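Local coordinates for protein transcriptional regulator (Actinomyces oris, PDB 5V8C) that acts as a LytR-Cps2A-Psr family phosphotransferase that mediates glycosylation of a surface protein anchored to the bacterial cell wall, at residues V65-L70 against T252-L257; V134-R139 against P169-D174; T13-T18 against P285-P290; R6-M11 against L227-G232; P71-I76 against I266-N271. All coordinates share one frame; numbering follows the deposited sequence. Where two conformers were deposited one is given.

Contact 1. Residues V65-L70 against T252-L257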
# COMPACT_ATOMS: atom_id res chain seq x y z
N VAL A 65 14.23 -6.74 1.05
CA VAL A 65 13.02 -6.11 0.50
C VAL A 65 12.45 -5.16 1.55
O VAL A 65 12.26 -5.56 2.70
CB VAL A 65 11.95 -7.14 0.01
CG1 VAL A 65 10.59 -6.48 -0.23
CG2 VAL A 65 12.42 -7.87 -1.25
N THR A 66 12.20 -3.91 1.16
CA THR A 66 11.62 -2.88 2.02
C THR A 66 10.32 -2.38 1.41
O THR A 66 10.25 -2.14 0.20
CB THR A 66 12.64 -1.77 2.31
OG1 THR A 66 13.67 -2.30 3.14
CG2 THR A 66 12.03 -0.56 3.02
N ILE A 67 9.30 -2.25 2.23
CA ILE A 67 8.00 -1.72 1.83
C ILE A 67 7.77 -0.44 2.62
O ILE A 67 7.84 -0.45 3.85
CB ILE A 67 6.88 -2.77 2.01
CG1 ILE A 67 7.07 -3.94 1.01
CG2 ILE A 67 5.49 -2.15 1.89
CD1 ILE A 67 6.37 -5.20 1.41
N ILE A 68 7.58 0.67 1.91
CA ILE A 68 7.33 1.98 2.50
C ILE A 68 5.88 2.34 2.27
O ILE A 68 5.44 2.47 1.12
CB ILE A 68 8.33 3.08 2.04
CG1 ILE A 68 9.76 2.73 2.51
CG2 ILE A 68 7.92 4.46 2.57
CD1 ILE A 68 10.85 3.18 1.65
N ASN A 69 5.11 2.38 3.36
CA ASN A 69 3.68 2.66 3.30
C ASN A 69 3.51 4.18 3.34
O ASN A 69 3.97 4.83 4.28
CB ASN A 69 2.95 1.94 4.45
CG ASN A 69 1.45 2.14 4.51
OD1 ASN A 69 0.76 2.25 3.49
ND2 ASN A 69 0.90 2.11 5.71
N LEU A 70 3.00 4.75 2.24
CA LEU A 70 2.81 6.20 2.12
C LEU A 70 1.41 6.59 2.57
O LEU A 70 0.44 6.13 1.96
CB LEU A 70 3.07 6.66 0.69
CG LEU A 70 4.48 6.43 0.13
CD1 LEU A 70 4.53 6.72 -1.37
CD2 LEU A 70 5.52 7.26 0.85
N THR A 252 13.08 -8.65 5.26
CA THR A 252 11.79 -8.14 4.78
C THR A 252 11.26 -7.14 5.80
O THR A 252 11.10 -7.50 6.97
CB THR A 252 10.85 -9.31 4.46
OG1 THR A 252 11.16 -9.77 3.14
CG2 THR A 252 9.39 -8.93 4.55
N THR A 253 11.10 -5.87 5.41
CA THR A 253 10.73 -4.83 6.36
C THR A 253 9.64 -3.93 5.84
O THR A 253 9.64 -3.60 4.66
CB THR A 253 11.98 -4.00 6.79
OG1 THR A 253 12.40 -3.19 5.71
CG2 THR A 253 13.14 -4.87 7.29
N ILE A 254 8.72 -3.52 6.74
CA ILE A 254 7.62 -2.61 6.42
C ILE A 254 7.72 -1.39 7.31
O ILE A 254 7.68 -1.51 8.54
CB ILE A 254 6.22 -3.28 6.50
CG1 ILE A 254 6.08 -4.38 5.44
CG2 ILE A 254 5.11 -2.23 6.35
CD1 ILE A 254 5.27 -5.55 5.87
N ILE A 255 7.82 -0.22 6.69
CA ILE A 255 7.94 1.04 7.41
C ILE A 255 6.93 2.06 6.90
O ILE A 255 6.65 2.13 5.70
CB ILE A 255 9.41 1.58 7.48
CG1 ILE A 255 9.45 3.12 7.54
CG2 ILE A 255 10.30 1.03 6.36
CD1 ILE A 255 10.66 3.75 8.33
N ASP A 256 6.34 2.79 7.85
CA ASP A 256 5.44 3.91 7.61
C ASP A 256 6.28 5.16 7.49
O ASP A 256 7.23 5.35 8.26
CB ASP A 256 4.44 4.04 8.75
CG ASP A 256 3.32 3.03 8.64
OD1 ASP A 256 3.50 1.90 9.15
OD2 ASP A 256 2.32 3.33 7.95
N LEU A 257 5.99 5.98 6.47
CA LEU A 257 6.66 7.25 6.21
C LEU A 257 6.56 8.12 7.48
O LEU A 257 5.44 8.36 7.96
CB LEU A 257 5.94 7.93 5.02
CG LEU A 257 6.74 8.71 3.97
CD1 LEU A 257 6.34 10.16 3.95
CD2 LEU A 257 8.24 8.50 4.08
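Thr252 starts the pairing opposite Val65, at the edge of the large mixed sheet, where strand 252-256 runs parallel to strand 65-70. Its OG1 lies near Val65 CB, while helix 233-248 packs against both side chains. Thr253 N donates to Val65 O and Thr253 O accepts from Ile67 N, the ladder expected of parallel strands, in which every second residue of one strand uses both N and O on two residues of the other. On the sheet face of Thr66, the hydroxyls Thr253 OG1 and Thr66 OG1 lie 3.0 Å apart. Ile254 sits on the other face, side by side with Ile67 and pointing the same way, its CG1 3.9 Å from Ile67 CB; helix 182-208 covers this pair. Ile255 carries the ladder on, with its N 2.8 Å from Ile67 O and its O 2.8 Å from Asn69 N. Asp256 then lies alongside Asn69, whose CG is anti to the backbone N (chi1 -179°). Asn69 ND2 gives a hydrogen bond to Asp256 OD2 on its syn side (2.9 Å), the amide and carboxylate planes 70° apart, and it also bonds Thr193 OG1 of helix 182-208. An alanine here would probably leave Asp256 OD2 and Thr193 OG1 without their shared amide partner, so that the polar tie to the helix is lost. Leu257 N still bonds Asn69 O, and Leu257 CG rests 3.7 Å from Leu70 CD2.

Contact 2. Residues V134-R139 against P169-D174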
# COMPACT_ATOMS: atom_id res chain seq x y z
N VAL A 134 -6.46 -7.83 16.87
CA VAL A 134 -7.39 -6.72 17.11
C VAL A 134 -7.22 -6.31 18.56
O VAL A 134 -7.34 -7.16 19.44
CB VAL A 134 -8.83 -7.15 16.82
N PRO A 135 -6.81 -5.05 18.83
CA PRO A 135 -6.53 -4.65 20.22
C PRO A 135 -7.76 -4.49 21.10
O PRO A 135 -7.64 -4.56 22.32
CB PRO A 135 -5.78 -3.33 20.07
CG PRO A 135 -6.25 -2.77 18.79
CD PRO A 135 -6.55 -3.94 17.89
N GLU A 136 -8.92 -4.23 20.49
CA GLU A 136 -10.17 -3.93 21.20
C GLU A 136 -11.34 -4.09 20.25
O GLU A 136 -11.13 -3.88 19.06
CB GLU A 136 -10.13 -2.46 21.63
CG GLU A 136 -10.38 -2.21 23.09
CD GLU A 136 -10.38 -0.73 23.43
OE1 GLU A 136 -10.48 0.10 22.49
OE2 GLU A 136 -10.26 -0.40 24.63
N PRO A 137 -12.59 -4.30 20.72
CA PRO A 137 -13.72 -4.33 19.77
C PRO A 137 -13.82 -3.02 18.98
O PRO A 137 -13.68 -1.94 19.56
CB PRO A 137 -14.93 -4.55 20.67
CG PRO A 137 -14.38 -5.16 21.91
CD PRO A 137 -13.05 -4.53 22.10
N VAL A 138 -13.95 -3.12 17.66
CA VAL A 138 -14.05 -1.98 16.74
C VAL A 138 -15.29 -2.15 15.89
O VAL A 138 -15.60 -3.26 15.50
CB VAL A 138 -12.84 -1.83 15.78
CG1 VAL A 138 -12.27 -0.41 15.80
CG2 VAL A 138 -11.76 -2.89 15.99
N ARG A 139 -15.87 -1.04 15.46
CA ARG A 139 -16.98 -1.06 14.50
C ARG A 139 -16.91 0.16 13.60
O ARG A 139 -16.23 1.14 13.92
CB ARG A 139 -18.36 -1.20 15.19
CG ARG A 139 -18.66 -0.07 16.16
CD ARG A 139 -20.11 0.34 16.13
NE ARG A 139 -20.97 -0.65 16.78
CZ ARG A 139 -22.12 -0.36 17.38
NH1 ARG A 139 -22.55 0.90 17.44
NH2 ARG A 139 -22.84 -1.33 17.93
N PRO A 169 -13.76 5.06 12.73
CA PRO A 169 -13.87 3.89 13.61
C PRO A 169 -14.47 4.20 14.98
O PRO A 169 -13.92 5.02 15.73
CB PRO A 169 -12.44 3.36 13.70
CG PRO A 169 -11.58 4.54 13.41
CD PRO A 169 -12.38 5.57 12.67
N GLU A 170 -15.59 3.56 15.31
CA GLU A 170 -16.23 3.71 16.62
C GLU A 170 -15.57 2.73 17.58
O GLU A 170 -15.26 1.59 17.20
CB GLU A 170 -17.73 3.43 16.56
CG GLU A 170 -18.57 4.59 16.07
CD GLU A 170 -19.97 4.16 15.65
OE1 GLU A 170 -20.75 3.74 16.53
OE2 GLU A 170 -20.25 4.20 14.43
N ILE A 171 -15.35 3.16 18.81
CA ILE A 171 -14.70 2.33 19.81
C ILE A 171 -15.47 2.36 21.14
O ILE A 171 -16.31 3.24 21.33
CB ILE A 171 -13.19 2.69 19.91
CG1 ILE A 171 -12.35 1.45 20.18
CG2 ILE A 171 -12.88 3.83 20.88
CD1 ILE A 171 -11.63 1.00 19.02
N LEU A 172 -15.24 1.37 22.01
CA LEU A 172 -15.98 1.28 23.26
C LEU A 172 -15.26 2.02 24.40
O LEU A 172 -14.22 1.56 24.90
CB LEU A 172 -16.24 -0.20 23.59
CG LEU A 172 -17.54 -0.61 24.26
CD1 LEU A 172 -17.52 -0.29 25.75
CD2 LEU A 172 -18.79 -0.08 23.53
N ARG A 173 -15.78 3.20 24.77
CA ARG A 173 -15.23 4.00 25.87
C ARG A 173 -16.35 4.37 26.83
O ARG A 173 -17.42 4.81 26.39
CB ARG A 173 -14.50 5.25 25.35
CG ARG A 173 -13.22 4.98 24.58
CD ARG A 173 -12.05 4.57 25.47
NE ARG A 173 -10.79 4.55 24.73
CZ ARG A 173 -10.34 3.51 24.05
NH1 ARG A 173 -11.02 2.37 24.03
NH2 ARG A 173 -9.19 3.59 23.39
N ASP A 174 -16.14 4.12 28.13
CA ASP A 174 -17.13 4.37 29.18
C ASP A 174 -18.49 3.72 28.83
O ASP A 174 -19.54 4.37 28.92
CB ASP A 174 -17.24 5.88 29.45
CG ASP A 174 -17.89 6.26 30.77
OD1 ASP A 174 -17.38 5.85 31.83
OD2 ASP A 174 -18.91 6.98 30.73
O HOH W 1 -13.58 -0.99 22.17
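Glu136 and Arg173 meet in a salt bridge at the outer end of this surface contact. Arg173 NH1 lies 2.8 Å from Glu136 OE1 and reaches its syn lone pair; the oxygen sits at the guanidinium edge, close to its plane. The two side chains cross at about a right angle, and their flat groups are turned 66° against each other. In Glu136 a chi2 of -178° sets CD well out from the backbone, and OE1 lies against Ile171 CG1 as well as Arg173 NH1. Ile171 CG2 lies over one face of the Arg173 guanidinium, toward the rim.

Behind the ion pair, a water joins the two backbones: it donates to Pro137 O at 2.8 Å and accepts from Leu172 N at 2.9 Å, filling the rung where the strands have spread apart. Further in, Val138 CG1 packs 3.6 Å from Ile171 CD1. The true antiparallel pairing comes at Arg139 and Glu170, a hydrogen-bonded pair with Arg139 N to Glu170 O at 3.2 Å and Glu170 N to Arg139 O at 2.9 Å. Their side chains share a face of the sheet, and Arg139 NH1 makes a weak, long salt bridge to Glu170 OE1 (3.5 Å). Arg139 also makes a cation-pi contact with Trp177, against which Glu170 packs.

The two segments form the middle of a small four-stranded antiparallel sheet: strand 145-147 flanks 138-140, strand 176-178 flanks 170-173, and helix 157-165 lies in the connection between the central pair.

Contact 3. Residues T13-T18 against P285-P290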
# COMPACT_ATOMS: atom_id res chain seq x y z
N THR A 13 11.42 9.35 -15.44
CA THR A 13 12.86 9.21 -15.63
C THR A 13 13.60 9.80 -14.43
O THR A 13 13.10 10.73 -13.80
CB THR A 13 13.32 9.84 -16.97
OG1 THR A 13 12.91 11.22 -17.03
CG2 THR A 13 12.79 9.08 -18.20
N THR A 14 14.77 9.24 -14.10
CA THR A 14 15.60 9.73 -13.00
C THR A 14 17.08 9.77 -13.38
O THR A 14 17.51 9.03 -14.27
CB THR A 14 15.37 8.93 -11.71
OG1 THR A 14 15.96 9.64 -10.62
CG2 THR A 14 15.97 7.51 -11.76
N SER A 15 17.85 10.60 -12.66
CA SER A 15 19.30 10.70 -12.79
C SER A 15 19.96 10.01 -11.59
O SER A 15 21.18 9.87 -11.55
CB SER A 15 19.72 12.16 -12.89
OG SER A 15 19.07 12.97 -11.92
N SER A 16 19.13 9.56 -10.63
CA SER A 16 19.55 8.88 -9.40
C SER A 16 20.16 7.50 -9.66
O SER A 16 19.61 6.72 -10.45
CB SER A 16 18.36 8.74 -8.45
OG SER A 16 18.69 8.03 -7.27
N PRO A 17 21.25 7.15 -8.95
CA PRO A 17 21.82 5.80 -9.11
C PRO A 17 21.20 4.77 -8.15
O PRO A 17 20.99 3.62 -8.55
CB PRO A 17 23.31 6.02 -8.82
CG PRO A 17 23.37 7.26 -7.95
CD PRO A 17 22.02 7.95 -7.97
N THR A 18 20.91 5.19 -6.90
CA THR A 18 20.36 4.36 -5.82
C THR A 18 18.92 3.91 -6.09
O THR A 18 18.51 2.85 -5.60
CB THR A 18 20.46 5.08 -4.47
OG1 THR A 18 21.41 6.15 -4.55
CG2 THR A 18 20.81 4.14 -3.33
N PRO A 285 13.11 14.78 -5.02
CA PRO A 285 12.38 15.46 -6.11
C PRO A 285 13.28 16.07 -7.19
O PRO A 285 12.97 15.96 -8.37
CB PRO A 285 11.53 16.52 -5.39
CG PRO A 285 12.15 16.66 -4.05
CD PRO A 285 12.73 15.33 -3.71
N LYS A 286 14.42 16.66 -6.78
CA LYS A 286 15.40 17.31 -7.66
C LYS A 286 15.95 16.39 -8.75
O LYS A 286 16.28 16.87 -9.83
CB LYS A 286 16.55 17.91 -6.85
N THR A 287 16.01 15.08 -8.48
CA THR A 287 16.58 14.10 -9.42
C THR A 287 15.52 13.25 -10.16
O THR A 287 15.89 12.32 -10.88
CB THR A 287 17.62 13.23 -8.69
OG1 THR A 287 16.98 12.46 -7.67
CG2 THR A 287 18.77 14.04 -8.09
N CYS A 288 14.23 13.59 -10.04
CA CYS A 288 13.16 12.83 -10.71
C CYS A 288 12.39 13.69 -11.72
O CYS A 288 12.15 14.87 -11.46
CB CYS A 288 12.23 12.21 -9.67
SG CYS A 288 11.02 11.05 -10.36
N ARG A 289 11.99 13.10 -12.86
CA ARG A 289 11.26 13.83 -13.92
C ARG A 289 10.19 12.97 -14.63
O ARG A 289 10.51 11.93 -15.20
CB ARG A 289 12.25 14.42 -14.94
CG ARG A 289 11.63 15.25 -16.06
CD ARG A 289 12.57 15.30 -17.24
NE ARG A 289 12.07 16.13 -18.34
CZ ARG A 289 11.38 15.67 -19.38
NH1 ARG A 289 10.99 16.49 -20.35
NH2 ARG A 289 11.05 14.38 -19.44
N PRO A 290 8.92 13.43 -14.65
CA PRO A 290 7.88 12.67 -15.38
C PRO A 290 7.89 12.97 -16.89
O PRO A 290 8.60 13.87 -17.32
CB PRO A 290 6.58 13.13 -14.71
CG PRO A 290 6.87 14.50 -14.20
CD PRO A 290 8.36 14.64 -14.01
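Thr14 reaches over to Thr287 where strand 13-14, near the start of the chain, pairs antiparallel with strand 288-289 at its end. Its CB stands 3.5 Å from Thr287 O. At the next atom, OG1, held anti to the backbone N (chi1 -166°), the hydroxyl donates to that same carbonyl oxygen at 2.7 Å, coming from above the carbonyl plane. OG1 works a second time as acceptor: Ser16 N binds it at 3.2 Å, an ST turn that bends the chain away from the strand. The side chain of Thr14 also touches Pro108. Thr287 O takes a second firm bond, from Ser15 N at 3.2 Å, and a weak one from Ser15 OG.

One residue earlier the pattern recurs. Thr13 and Arg289 form a hydrogen-bonded pair: Arg289 N donates to Thr13 O (2.8 Å), and Arg289 O accepts both Thr13 N (2.7 Å) and Thr13 OG1 (3.1 Å). Next to it, Cys288 SG is in a disulfide with Cys102 of helix 94-105.

The chemistry is therefore almost wholly polar, most donors converging on Thr287 O and Arg289 O; no apolar side-chain pair forms between the segments, and the disulfide separately ties the C-terminal end to the protein body.

Contact 4. Residues R6-M11 against L227-G232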
# COMPACT_ATOMS: atom_id res chain seq x y z
N ARG A 6 -4.69 -4.14 -18.31
CA ARG A 6 -3.52 -3.36 -18.68
C ARG A 6 -3.80 -1.86 -18.75
O ARG A 6 -4.90 -1.44 -19.11
CB ARG A 6 -2.87 -3.87 -19.98
CG ARG A 6 -2.69 -5.39 -20.07
CD ARG A 6 -1.89 -5.99 -18.92
NE ARG A 6 -0.47 -5.66 -19.01
CZ ARG A 6 0.50 -6.56 -18.94
NH1 ARG A 6 0.21 -7.85 -18.77
NH2 ARG A 6 1.77 -6.19 -19.04
N VAL A 7 -2.80 -1.06 -18.36
CA VAL A 7 -2.89 0.39 -18.41
C VAL A 7 -1.62 0.96 -19.01
O VAL A 7 -0.52 0.55 -18.63
CB VAL A 7 -3.25 1.06 -17.05
CG1 VAL A 7 -4.75 1.02 -16.80
CG2 VAL A 7 -2.48 0.43 -15.89
N ASP A 8 -1.76 1.88 -19.96
CA ASP A 8 -0.59 2.52 -20.53
C ASP A 8 -0.15 3.61 -19.56
O ASP A 8 -0.95 4.48 -19.21
CB ASP A 8 -0.90 3.09 -21.93
CG ASP A 8 -1.32 2.05 -22.96
OD1 ASP A 8 -0.47 1.20 -23.33
OD2 ASP A 8 -2.47 2.12 -23.43
N ILE A 9 1.07 3.49 -19.04
CA ILE A 9 1.64 4.49 -18.15
C ILE A 9 3.01 4.89 -18.66
O ILE A 9 3.82 4.02 -18.98
CB ILE A 9 1.65 4.04 -16.65
CG1 ILE A 9 0.35 4.45 -15.94
CG2 ILE A 9 2.86 4.58 -15.86
CD1 ILE A 9 -0.61 3.42 -15.88
N ALA A 10 3.24 6.20 -18.78
CA ALA A 10 4.55 6.74 -19.14
C ALA A 10 5.33 6.83 -17.84
O ALA A 10 5.06 7.69 -17.00
CB ALA A 10 4.40 8.12 -19.78
N MET A 11 6.25 5.87 -17.66
CA MET A 11 7.07 5.78 -16.46
C MET A 11 8.01 6.98 -16.35
O MET A 11 8.50 7.48 -17.36
CB MET A 11 7.85 4.46 -16.39
CG MET A 11 6.99 3.26 -16.03
SD MET A 11 6.07 3.42 -14.47
CE MET A 11 5.24 1.92 -14.46
N LEU A 227 -1.93 -4.05 -14.22
CA LEU A 227 -0.51 -3.80 -14.43
C LEU A 227 -0.32 -2.77 -15.53
O LEU A 227 -1.10 -2.75 -16.49
CB LEU A 227 0.20 -5.09 -14.90
CG LEU A 227 0.42 -6.21 -13.90
CD1 LEU A 227 1.11 -7.39 -14.57
CD2 LEU A 227 1.21 -5.73 -12.68
N ASP A 228 0.77 -1.98 -15.46
CA ASP A 228 1.09 -1.08 -16.56
C ASP A 228 1.51 -1.94 -17.76
O ASP A 228 1.86 -3.10 -17.58
CB ASP A 228 2.18 -0.06 -16.18
CG ASP A 228 3.54 -0.67 -15.93
OD1 ASP A 228 4.33 -0.79 -16.91
OD2 ASP A 228 3.83 -1.01 -14.77
N SER A 229 1.43 -1.39 -18.96
CA SER A 229 1.73 -2.11 -20.20
C SER A 229 3.17 -2.62 -20.28
O SER A 229 3.38 -3.69 -20.83
CB SER A 229 1.41 -1.24 -21.41
OG SER A 229 0.05 -0.85 -21.41
N GLY A 230 4.11 -1.90 -19.67
CA GLY A 230 5.53 -2.23 -19.71
C GLY A 230 6.03 -3.24 -18.70
O GLY A 230 7.18 -3.67 -18.77
N THR A 231 5.19 -3.60 -17.72
CA THR A 231 5.59 -4.55 -16.69
C THR A 231 5.09 -5.95 -17.04
O THR A 231 3.94 -6.11 -17.44
CB THR A 231 5.19 -4.04 -15.29
OG1 THR A 231 5.84 -4.83 -14.29
CG2 THR A 231 3.69 -4.06 -15.05
N GLY A 232 5.98 -6.93 -16.95
CA GLY A 232 5.66 -8.30 -17.31
C GLY A 232 5.13 -9.15 -16.17
O GLY A 232 5.53 -8.97 -15.01
O HOH W 2 2.73 1.26 -19.51
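Strand 5-7, one of the two edge strands of the large mixed sheet, joins strand 226-228 here, Arg6 pairing with Leu227 and Val7 with Asp228 in parallel register. Val7 N donates to Leu227 O at 3.0 Å, and Val7 O accepts from Ser229 N at 2.8 Å, so Val7 uses both N and O on the same neighbour. Arg6 folds back over its neighbour: bends at chi2 (-56°) and chi3 (-72°) bring CD and NE round, and Leu227 CB lies over one face of the guanidinium, offset toward the rim. From there NH2 makes weak bonds to Asp228 O (3.4 Å) and Ser229 O (3.5 Å).

Those carbonyls belong to a type I beta turn from Asp228 to Thr231, which closes the strand and leads toward helix 233-248. The side chain of Asp228 starts the turn but looks inward, its OD2 accepting from Leu112 N of the adjoining strand 111-115. Leu227 packs against Val113 of that strand too.

On the outer side, Ser229 OG donates to Asp8 OD1 at 2.9 Å, arriving from above the carboxylate plane, 60° out of it. Past this point the first segment peels off the sheet, and a water occupies the fork: it accepts from Ile9 N at 2.8 Å and, weakly, from Ser229 N. Ile9 turns its CB to within 4.2 Å of Asp228 CB, and its side chain also packs on Leu112 and on Pro94 and Gln95 of helix 94-105.

Contact 5. Residues P71-I76 against I266-N271. With PO4 (phosphate ion), chain C.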
# COMPACT_ATOMS: atom_id res chain seq x y z
N PRO A 71 1.27 7.41 3.64
CA PRO A 71 -0.07 7.79 4.12
C PRO A 71 -0.89 8.55 3.06
O PRO A 71 -0.37 9.47 2.43
CB PRO A 71 0.22 8.63 5.36
CG PRO A 71 1.60 9.12 5.18
CD PRO A 71 2.33 8.03 4.46
N ARG A 72 -2.14 8.12 2.83
CA ARG A 72 -3.05 8.66 1.81
C ARG A 72 -3.37 10.16 1.99
O ARG A 72 -3.59 10.86 1.00
CB ARG A 72 -4.35 7.82 1.74
CG ARG A 72 -5.21 7.87 3.02
CD ARG A 72 -6.51 7.09 2.94
NE ARG A 72 -7.40 7.55 1.86
CZ ARG A 72 -8.20 8.61 1.95
NH1 ARG A 72 -8.20 9.36 3.05
NH2 ARG A 72 -8.99 8.94 0.94
N ASP A 73 -3.42 10.63 3.24
CA ASP A 73 -3.74 12.01 3.59
C ASP A 73 -2.55 12.95 3.41
O ASP A 73 -2.73 14.16 3.45
CB ASP A 73 -4.32 12.10 5.02
CG ASP A 73 -3.55 11.31 6.08
OD1 ASP A 73 -3.49 10.06 5.97
OD2 ASP A 73 -3.05 11.94 7.05
N LEU A 74 -1.35 12.39 3.16
CA LEU A 74 -0.13 13.18 2.95
C LEU A 74 -0.25 14.08 1.70
O LEU A 74 -0.58 13.60 0.62
CB LEU A 74 1.08 12.24 2.85
CG LEU A 74 2.43 12.85 2.45
CD1 LEU A 74 3.16 13.43 3.65
CD2 LEU A 74 3.28 11.83 1.72
N THR A 75 -0.00 15.38 1.88
CA THR A 75 -0.07 16.38 0.81
C THR A 75 1.34 16.59 0.26
O THR A 75 2.30 16.65 1.03
CB THR A 75 -0.69 17.67 1.34
OG1 THR A 75 -1.87 17.35 2.09
CG2 THR A 75 -1.03 18.67 0.25
N ILE A 76 1.48 16.63 -1.07
CA ILE A 76 2.77 16.80 -1.76
C ILE A 76 2.64 17.74 -2.98
O ILE A 76 1.52 18.11 -3.35
CB ILE A 76 3.35 15.41 -2.18
CG1 ILE A 76 2.36 14.63 -3.08
CG2 ILE A 76 3.82 14.58 -0.98
CD1 ILE A 76 3.01 13.74 -4.10
N ILE A 266 -2.65 21.59 10.13
CA ILE A 266 -3.86 21.44 9.31
C ILE A 266 -3.54 20.52 8.14
O ILE A 266 -4.24 19.54 7.93
CB ILE A 266 -4.42 22.82 8.83
CG1 ILE A 266 -4.69 23.78 10.01
CG2 ILE A 266 -5.64 22.66 7.93
CD1 ILE A 266 -6.07 23.69 10.64
N ILE A 267 -2.49 20.84 7.38
CA ILE A 267 -2.05 20.05 6.24
C ILE A 267 -0.88 19.13 6.65
O ILE A 267 0.06 19.58 7.30
CB ILE A 267 -1.76 20.92 4.97
CG1 ILE A 267 -0.27 21.27 4.81
CG2 ILE A 267 -2.63 22.18 4.91
CD1 ILE A 267 0.39 20.47 3.71
N VAL A 268 -0.97 17.83 6.31
CA VAL A 268 0.08 16.86 6.64
C VAL A 268 1.12 16.83 5.50
O VAL A 268 0.86 16.34 4.40
CB VAL A 268 -0.45 15.47 7.10
CG1 VAL A 268 -1.79 15.11 6.47
CG2 VAL A 268 0.59 14.36 6.91
N SER A 269 2.25 17.47 5.76
CA SER A 269 3.32 17.65 4.78
C SER A 269 4.56 16.80 5.09
O SER A 269 4.80 16.47 6.25
CB SER A 269 3.71 19.13 4.71
OG SER A 269 3.58 19.63 3.39
N PRO A 270 5.39 16.46 4.08
CA PRO A 270 6.62 15.71 4.38
C PRO A 270 7.60 16.58 5.16
O PRO A 270 7.84 17.73 4.79
CB PRO A 270 7.18 15.33 3.00
CG PRO A 270 6.08 15.65 2.01
CD PRO A 270 5.28 16.75 2.64
N ASN A 271 8.11 16.05 6.28
CA ASN A 271 9.08 16.74 7.12
C ASN A 271 10.50 16.24 6.83
O ASN A 271 10.69 15.43 5.92
CB ASN A 271 8.73 16.57 8.62
CG ASN A 271 8.56 15.16 9.12
OD1 ASN A 271 8.04 14.94 10.22
ND2 ASN A 271 8.99 14.16 8.37
P PO4 C . -12.12 11.40 2.80
O1 PO4 C . -13.23 12.49 2.40
O2 PO4 C . -10.69 12.12 2.85
O3 PO4 C . -12.10 10.24 1.70
O4 PO4 C . -12.46 10.80 4.19
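Thr75 N donates to Val268 O at 2.8 Å in a nearly straight bond, 174° at the hydrogen. It is the one hydrogen bond between the two segments, and apolar groups gather round it. Thr75 CB takes Ile267 CD1 at 3.8 Å, the two side chains crossing at about a right angle. Elsewhere around the bond, Val268 CG1 lies against Asp73, 3.3 Å from Asp73 O and also close to Asp73 OD2. Leu74 has CG anti to the backbone N (chi1 172°); its CD1 meets Pro270 CG at 4.0 Å.

Pro270 wedges in beside it: CG also touches Ile76 CG2 at 3.9 Å, and CD approaches Thr75 O. Leu105 of helix 94-105 backs Leu74, Ile76 and Pro270 together. An alanine at Pro270 would probably open a gap between Leu74 CD1 and Ile76 CG2 and let the loop ahead of the next helix move more freely.

Away from this packing, Arg72 NH2 makes a weak bond, 3.5 Å, to O3 of a phosphate ion probably taken up from the crystallisation liquor.

Residues 71-74 form a type I beta turn that feeds the hairpin of strands 75-77 and 83-85. The arrangement is a hairpin edge covered by an irregular loop, which ends at Asn271, the N-cap of helix 272-280.

Contacts 1 and 4 join parallel strands at the two opposite edges of one mixed sheet, their centres about 23 Å apart. Contacts 1, 4 and 5 are partly buried, contact 1 lying deepest with a regular ladder and isoleucine packing; contact 4 frays into a turn and relies on polar groups and water. Contact 5 touches contact 1 directly, Leu257 CB meeting Pro71 CD at 3.7 Å, and continues its apolar character with far less backbone pairing. Contacts 2 and 3 are surface pairings of short antiparallel strands, about 44 Å apart between centres: the first uses ion pairs, the second hydroxyls beside a disulfide. Helix 94-105 is shared by contacts 3, 4 and 5.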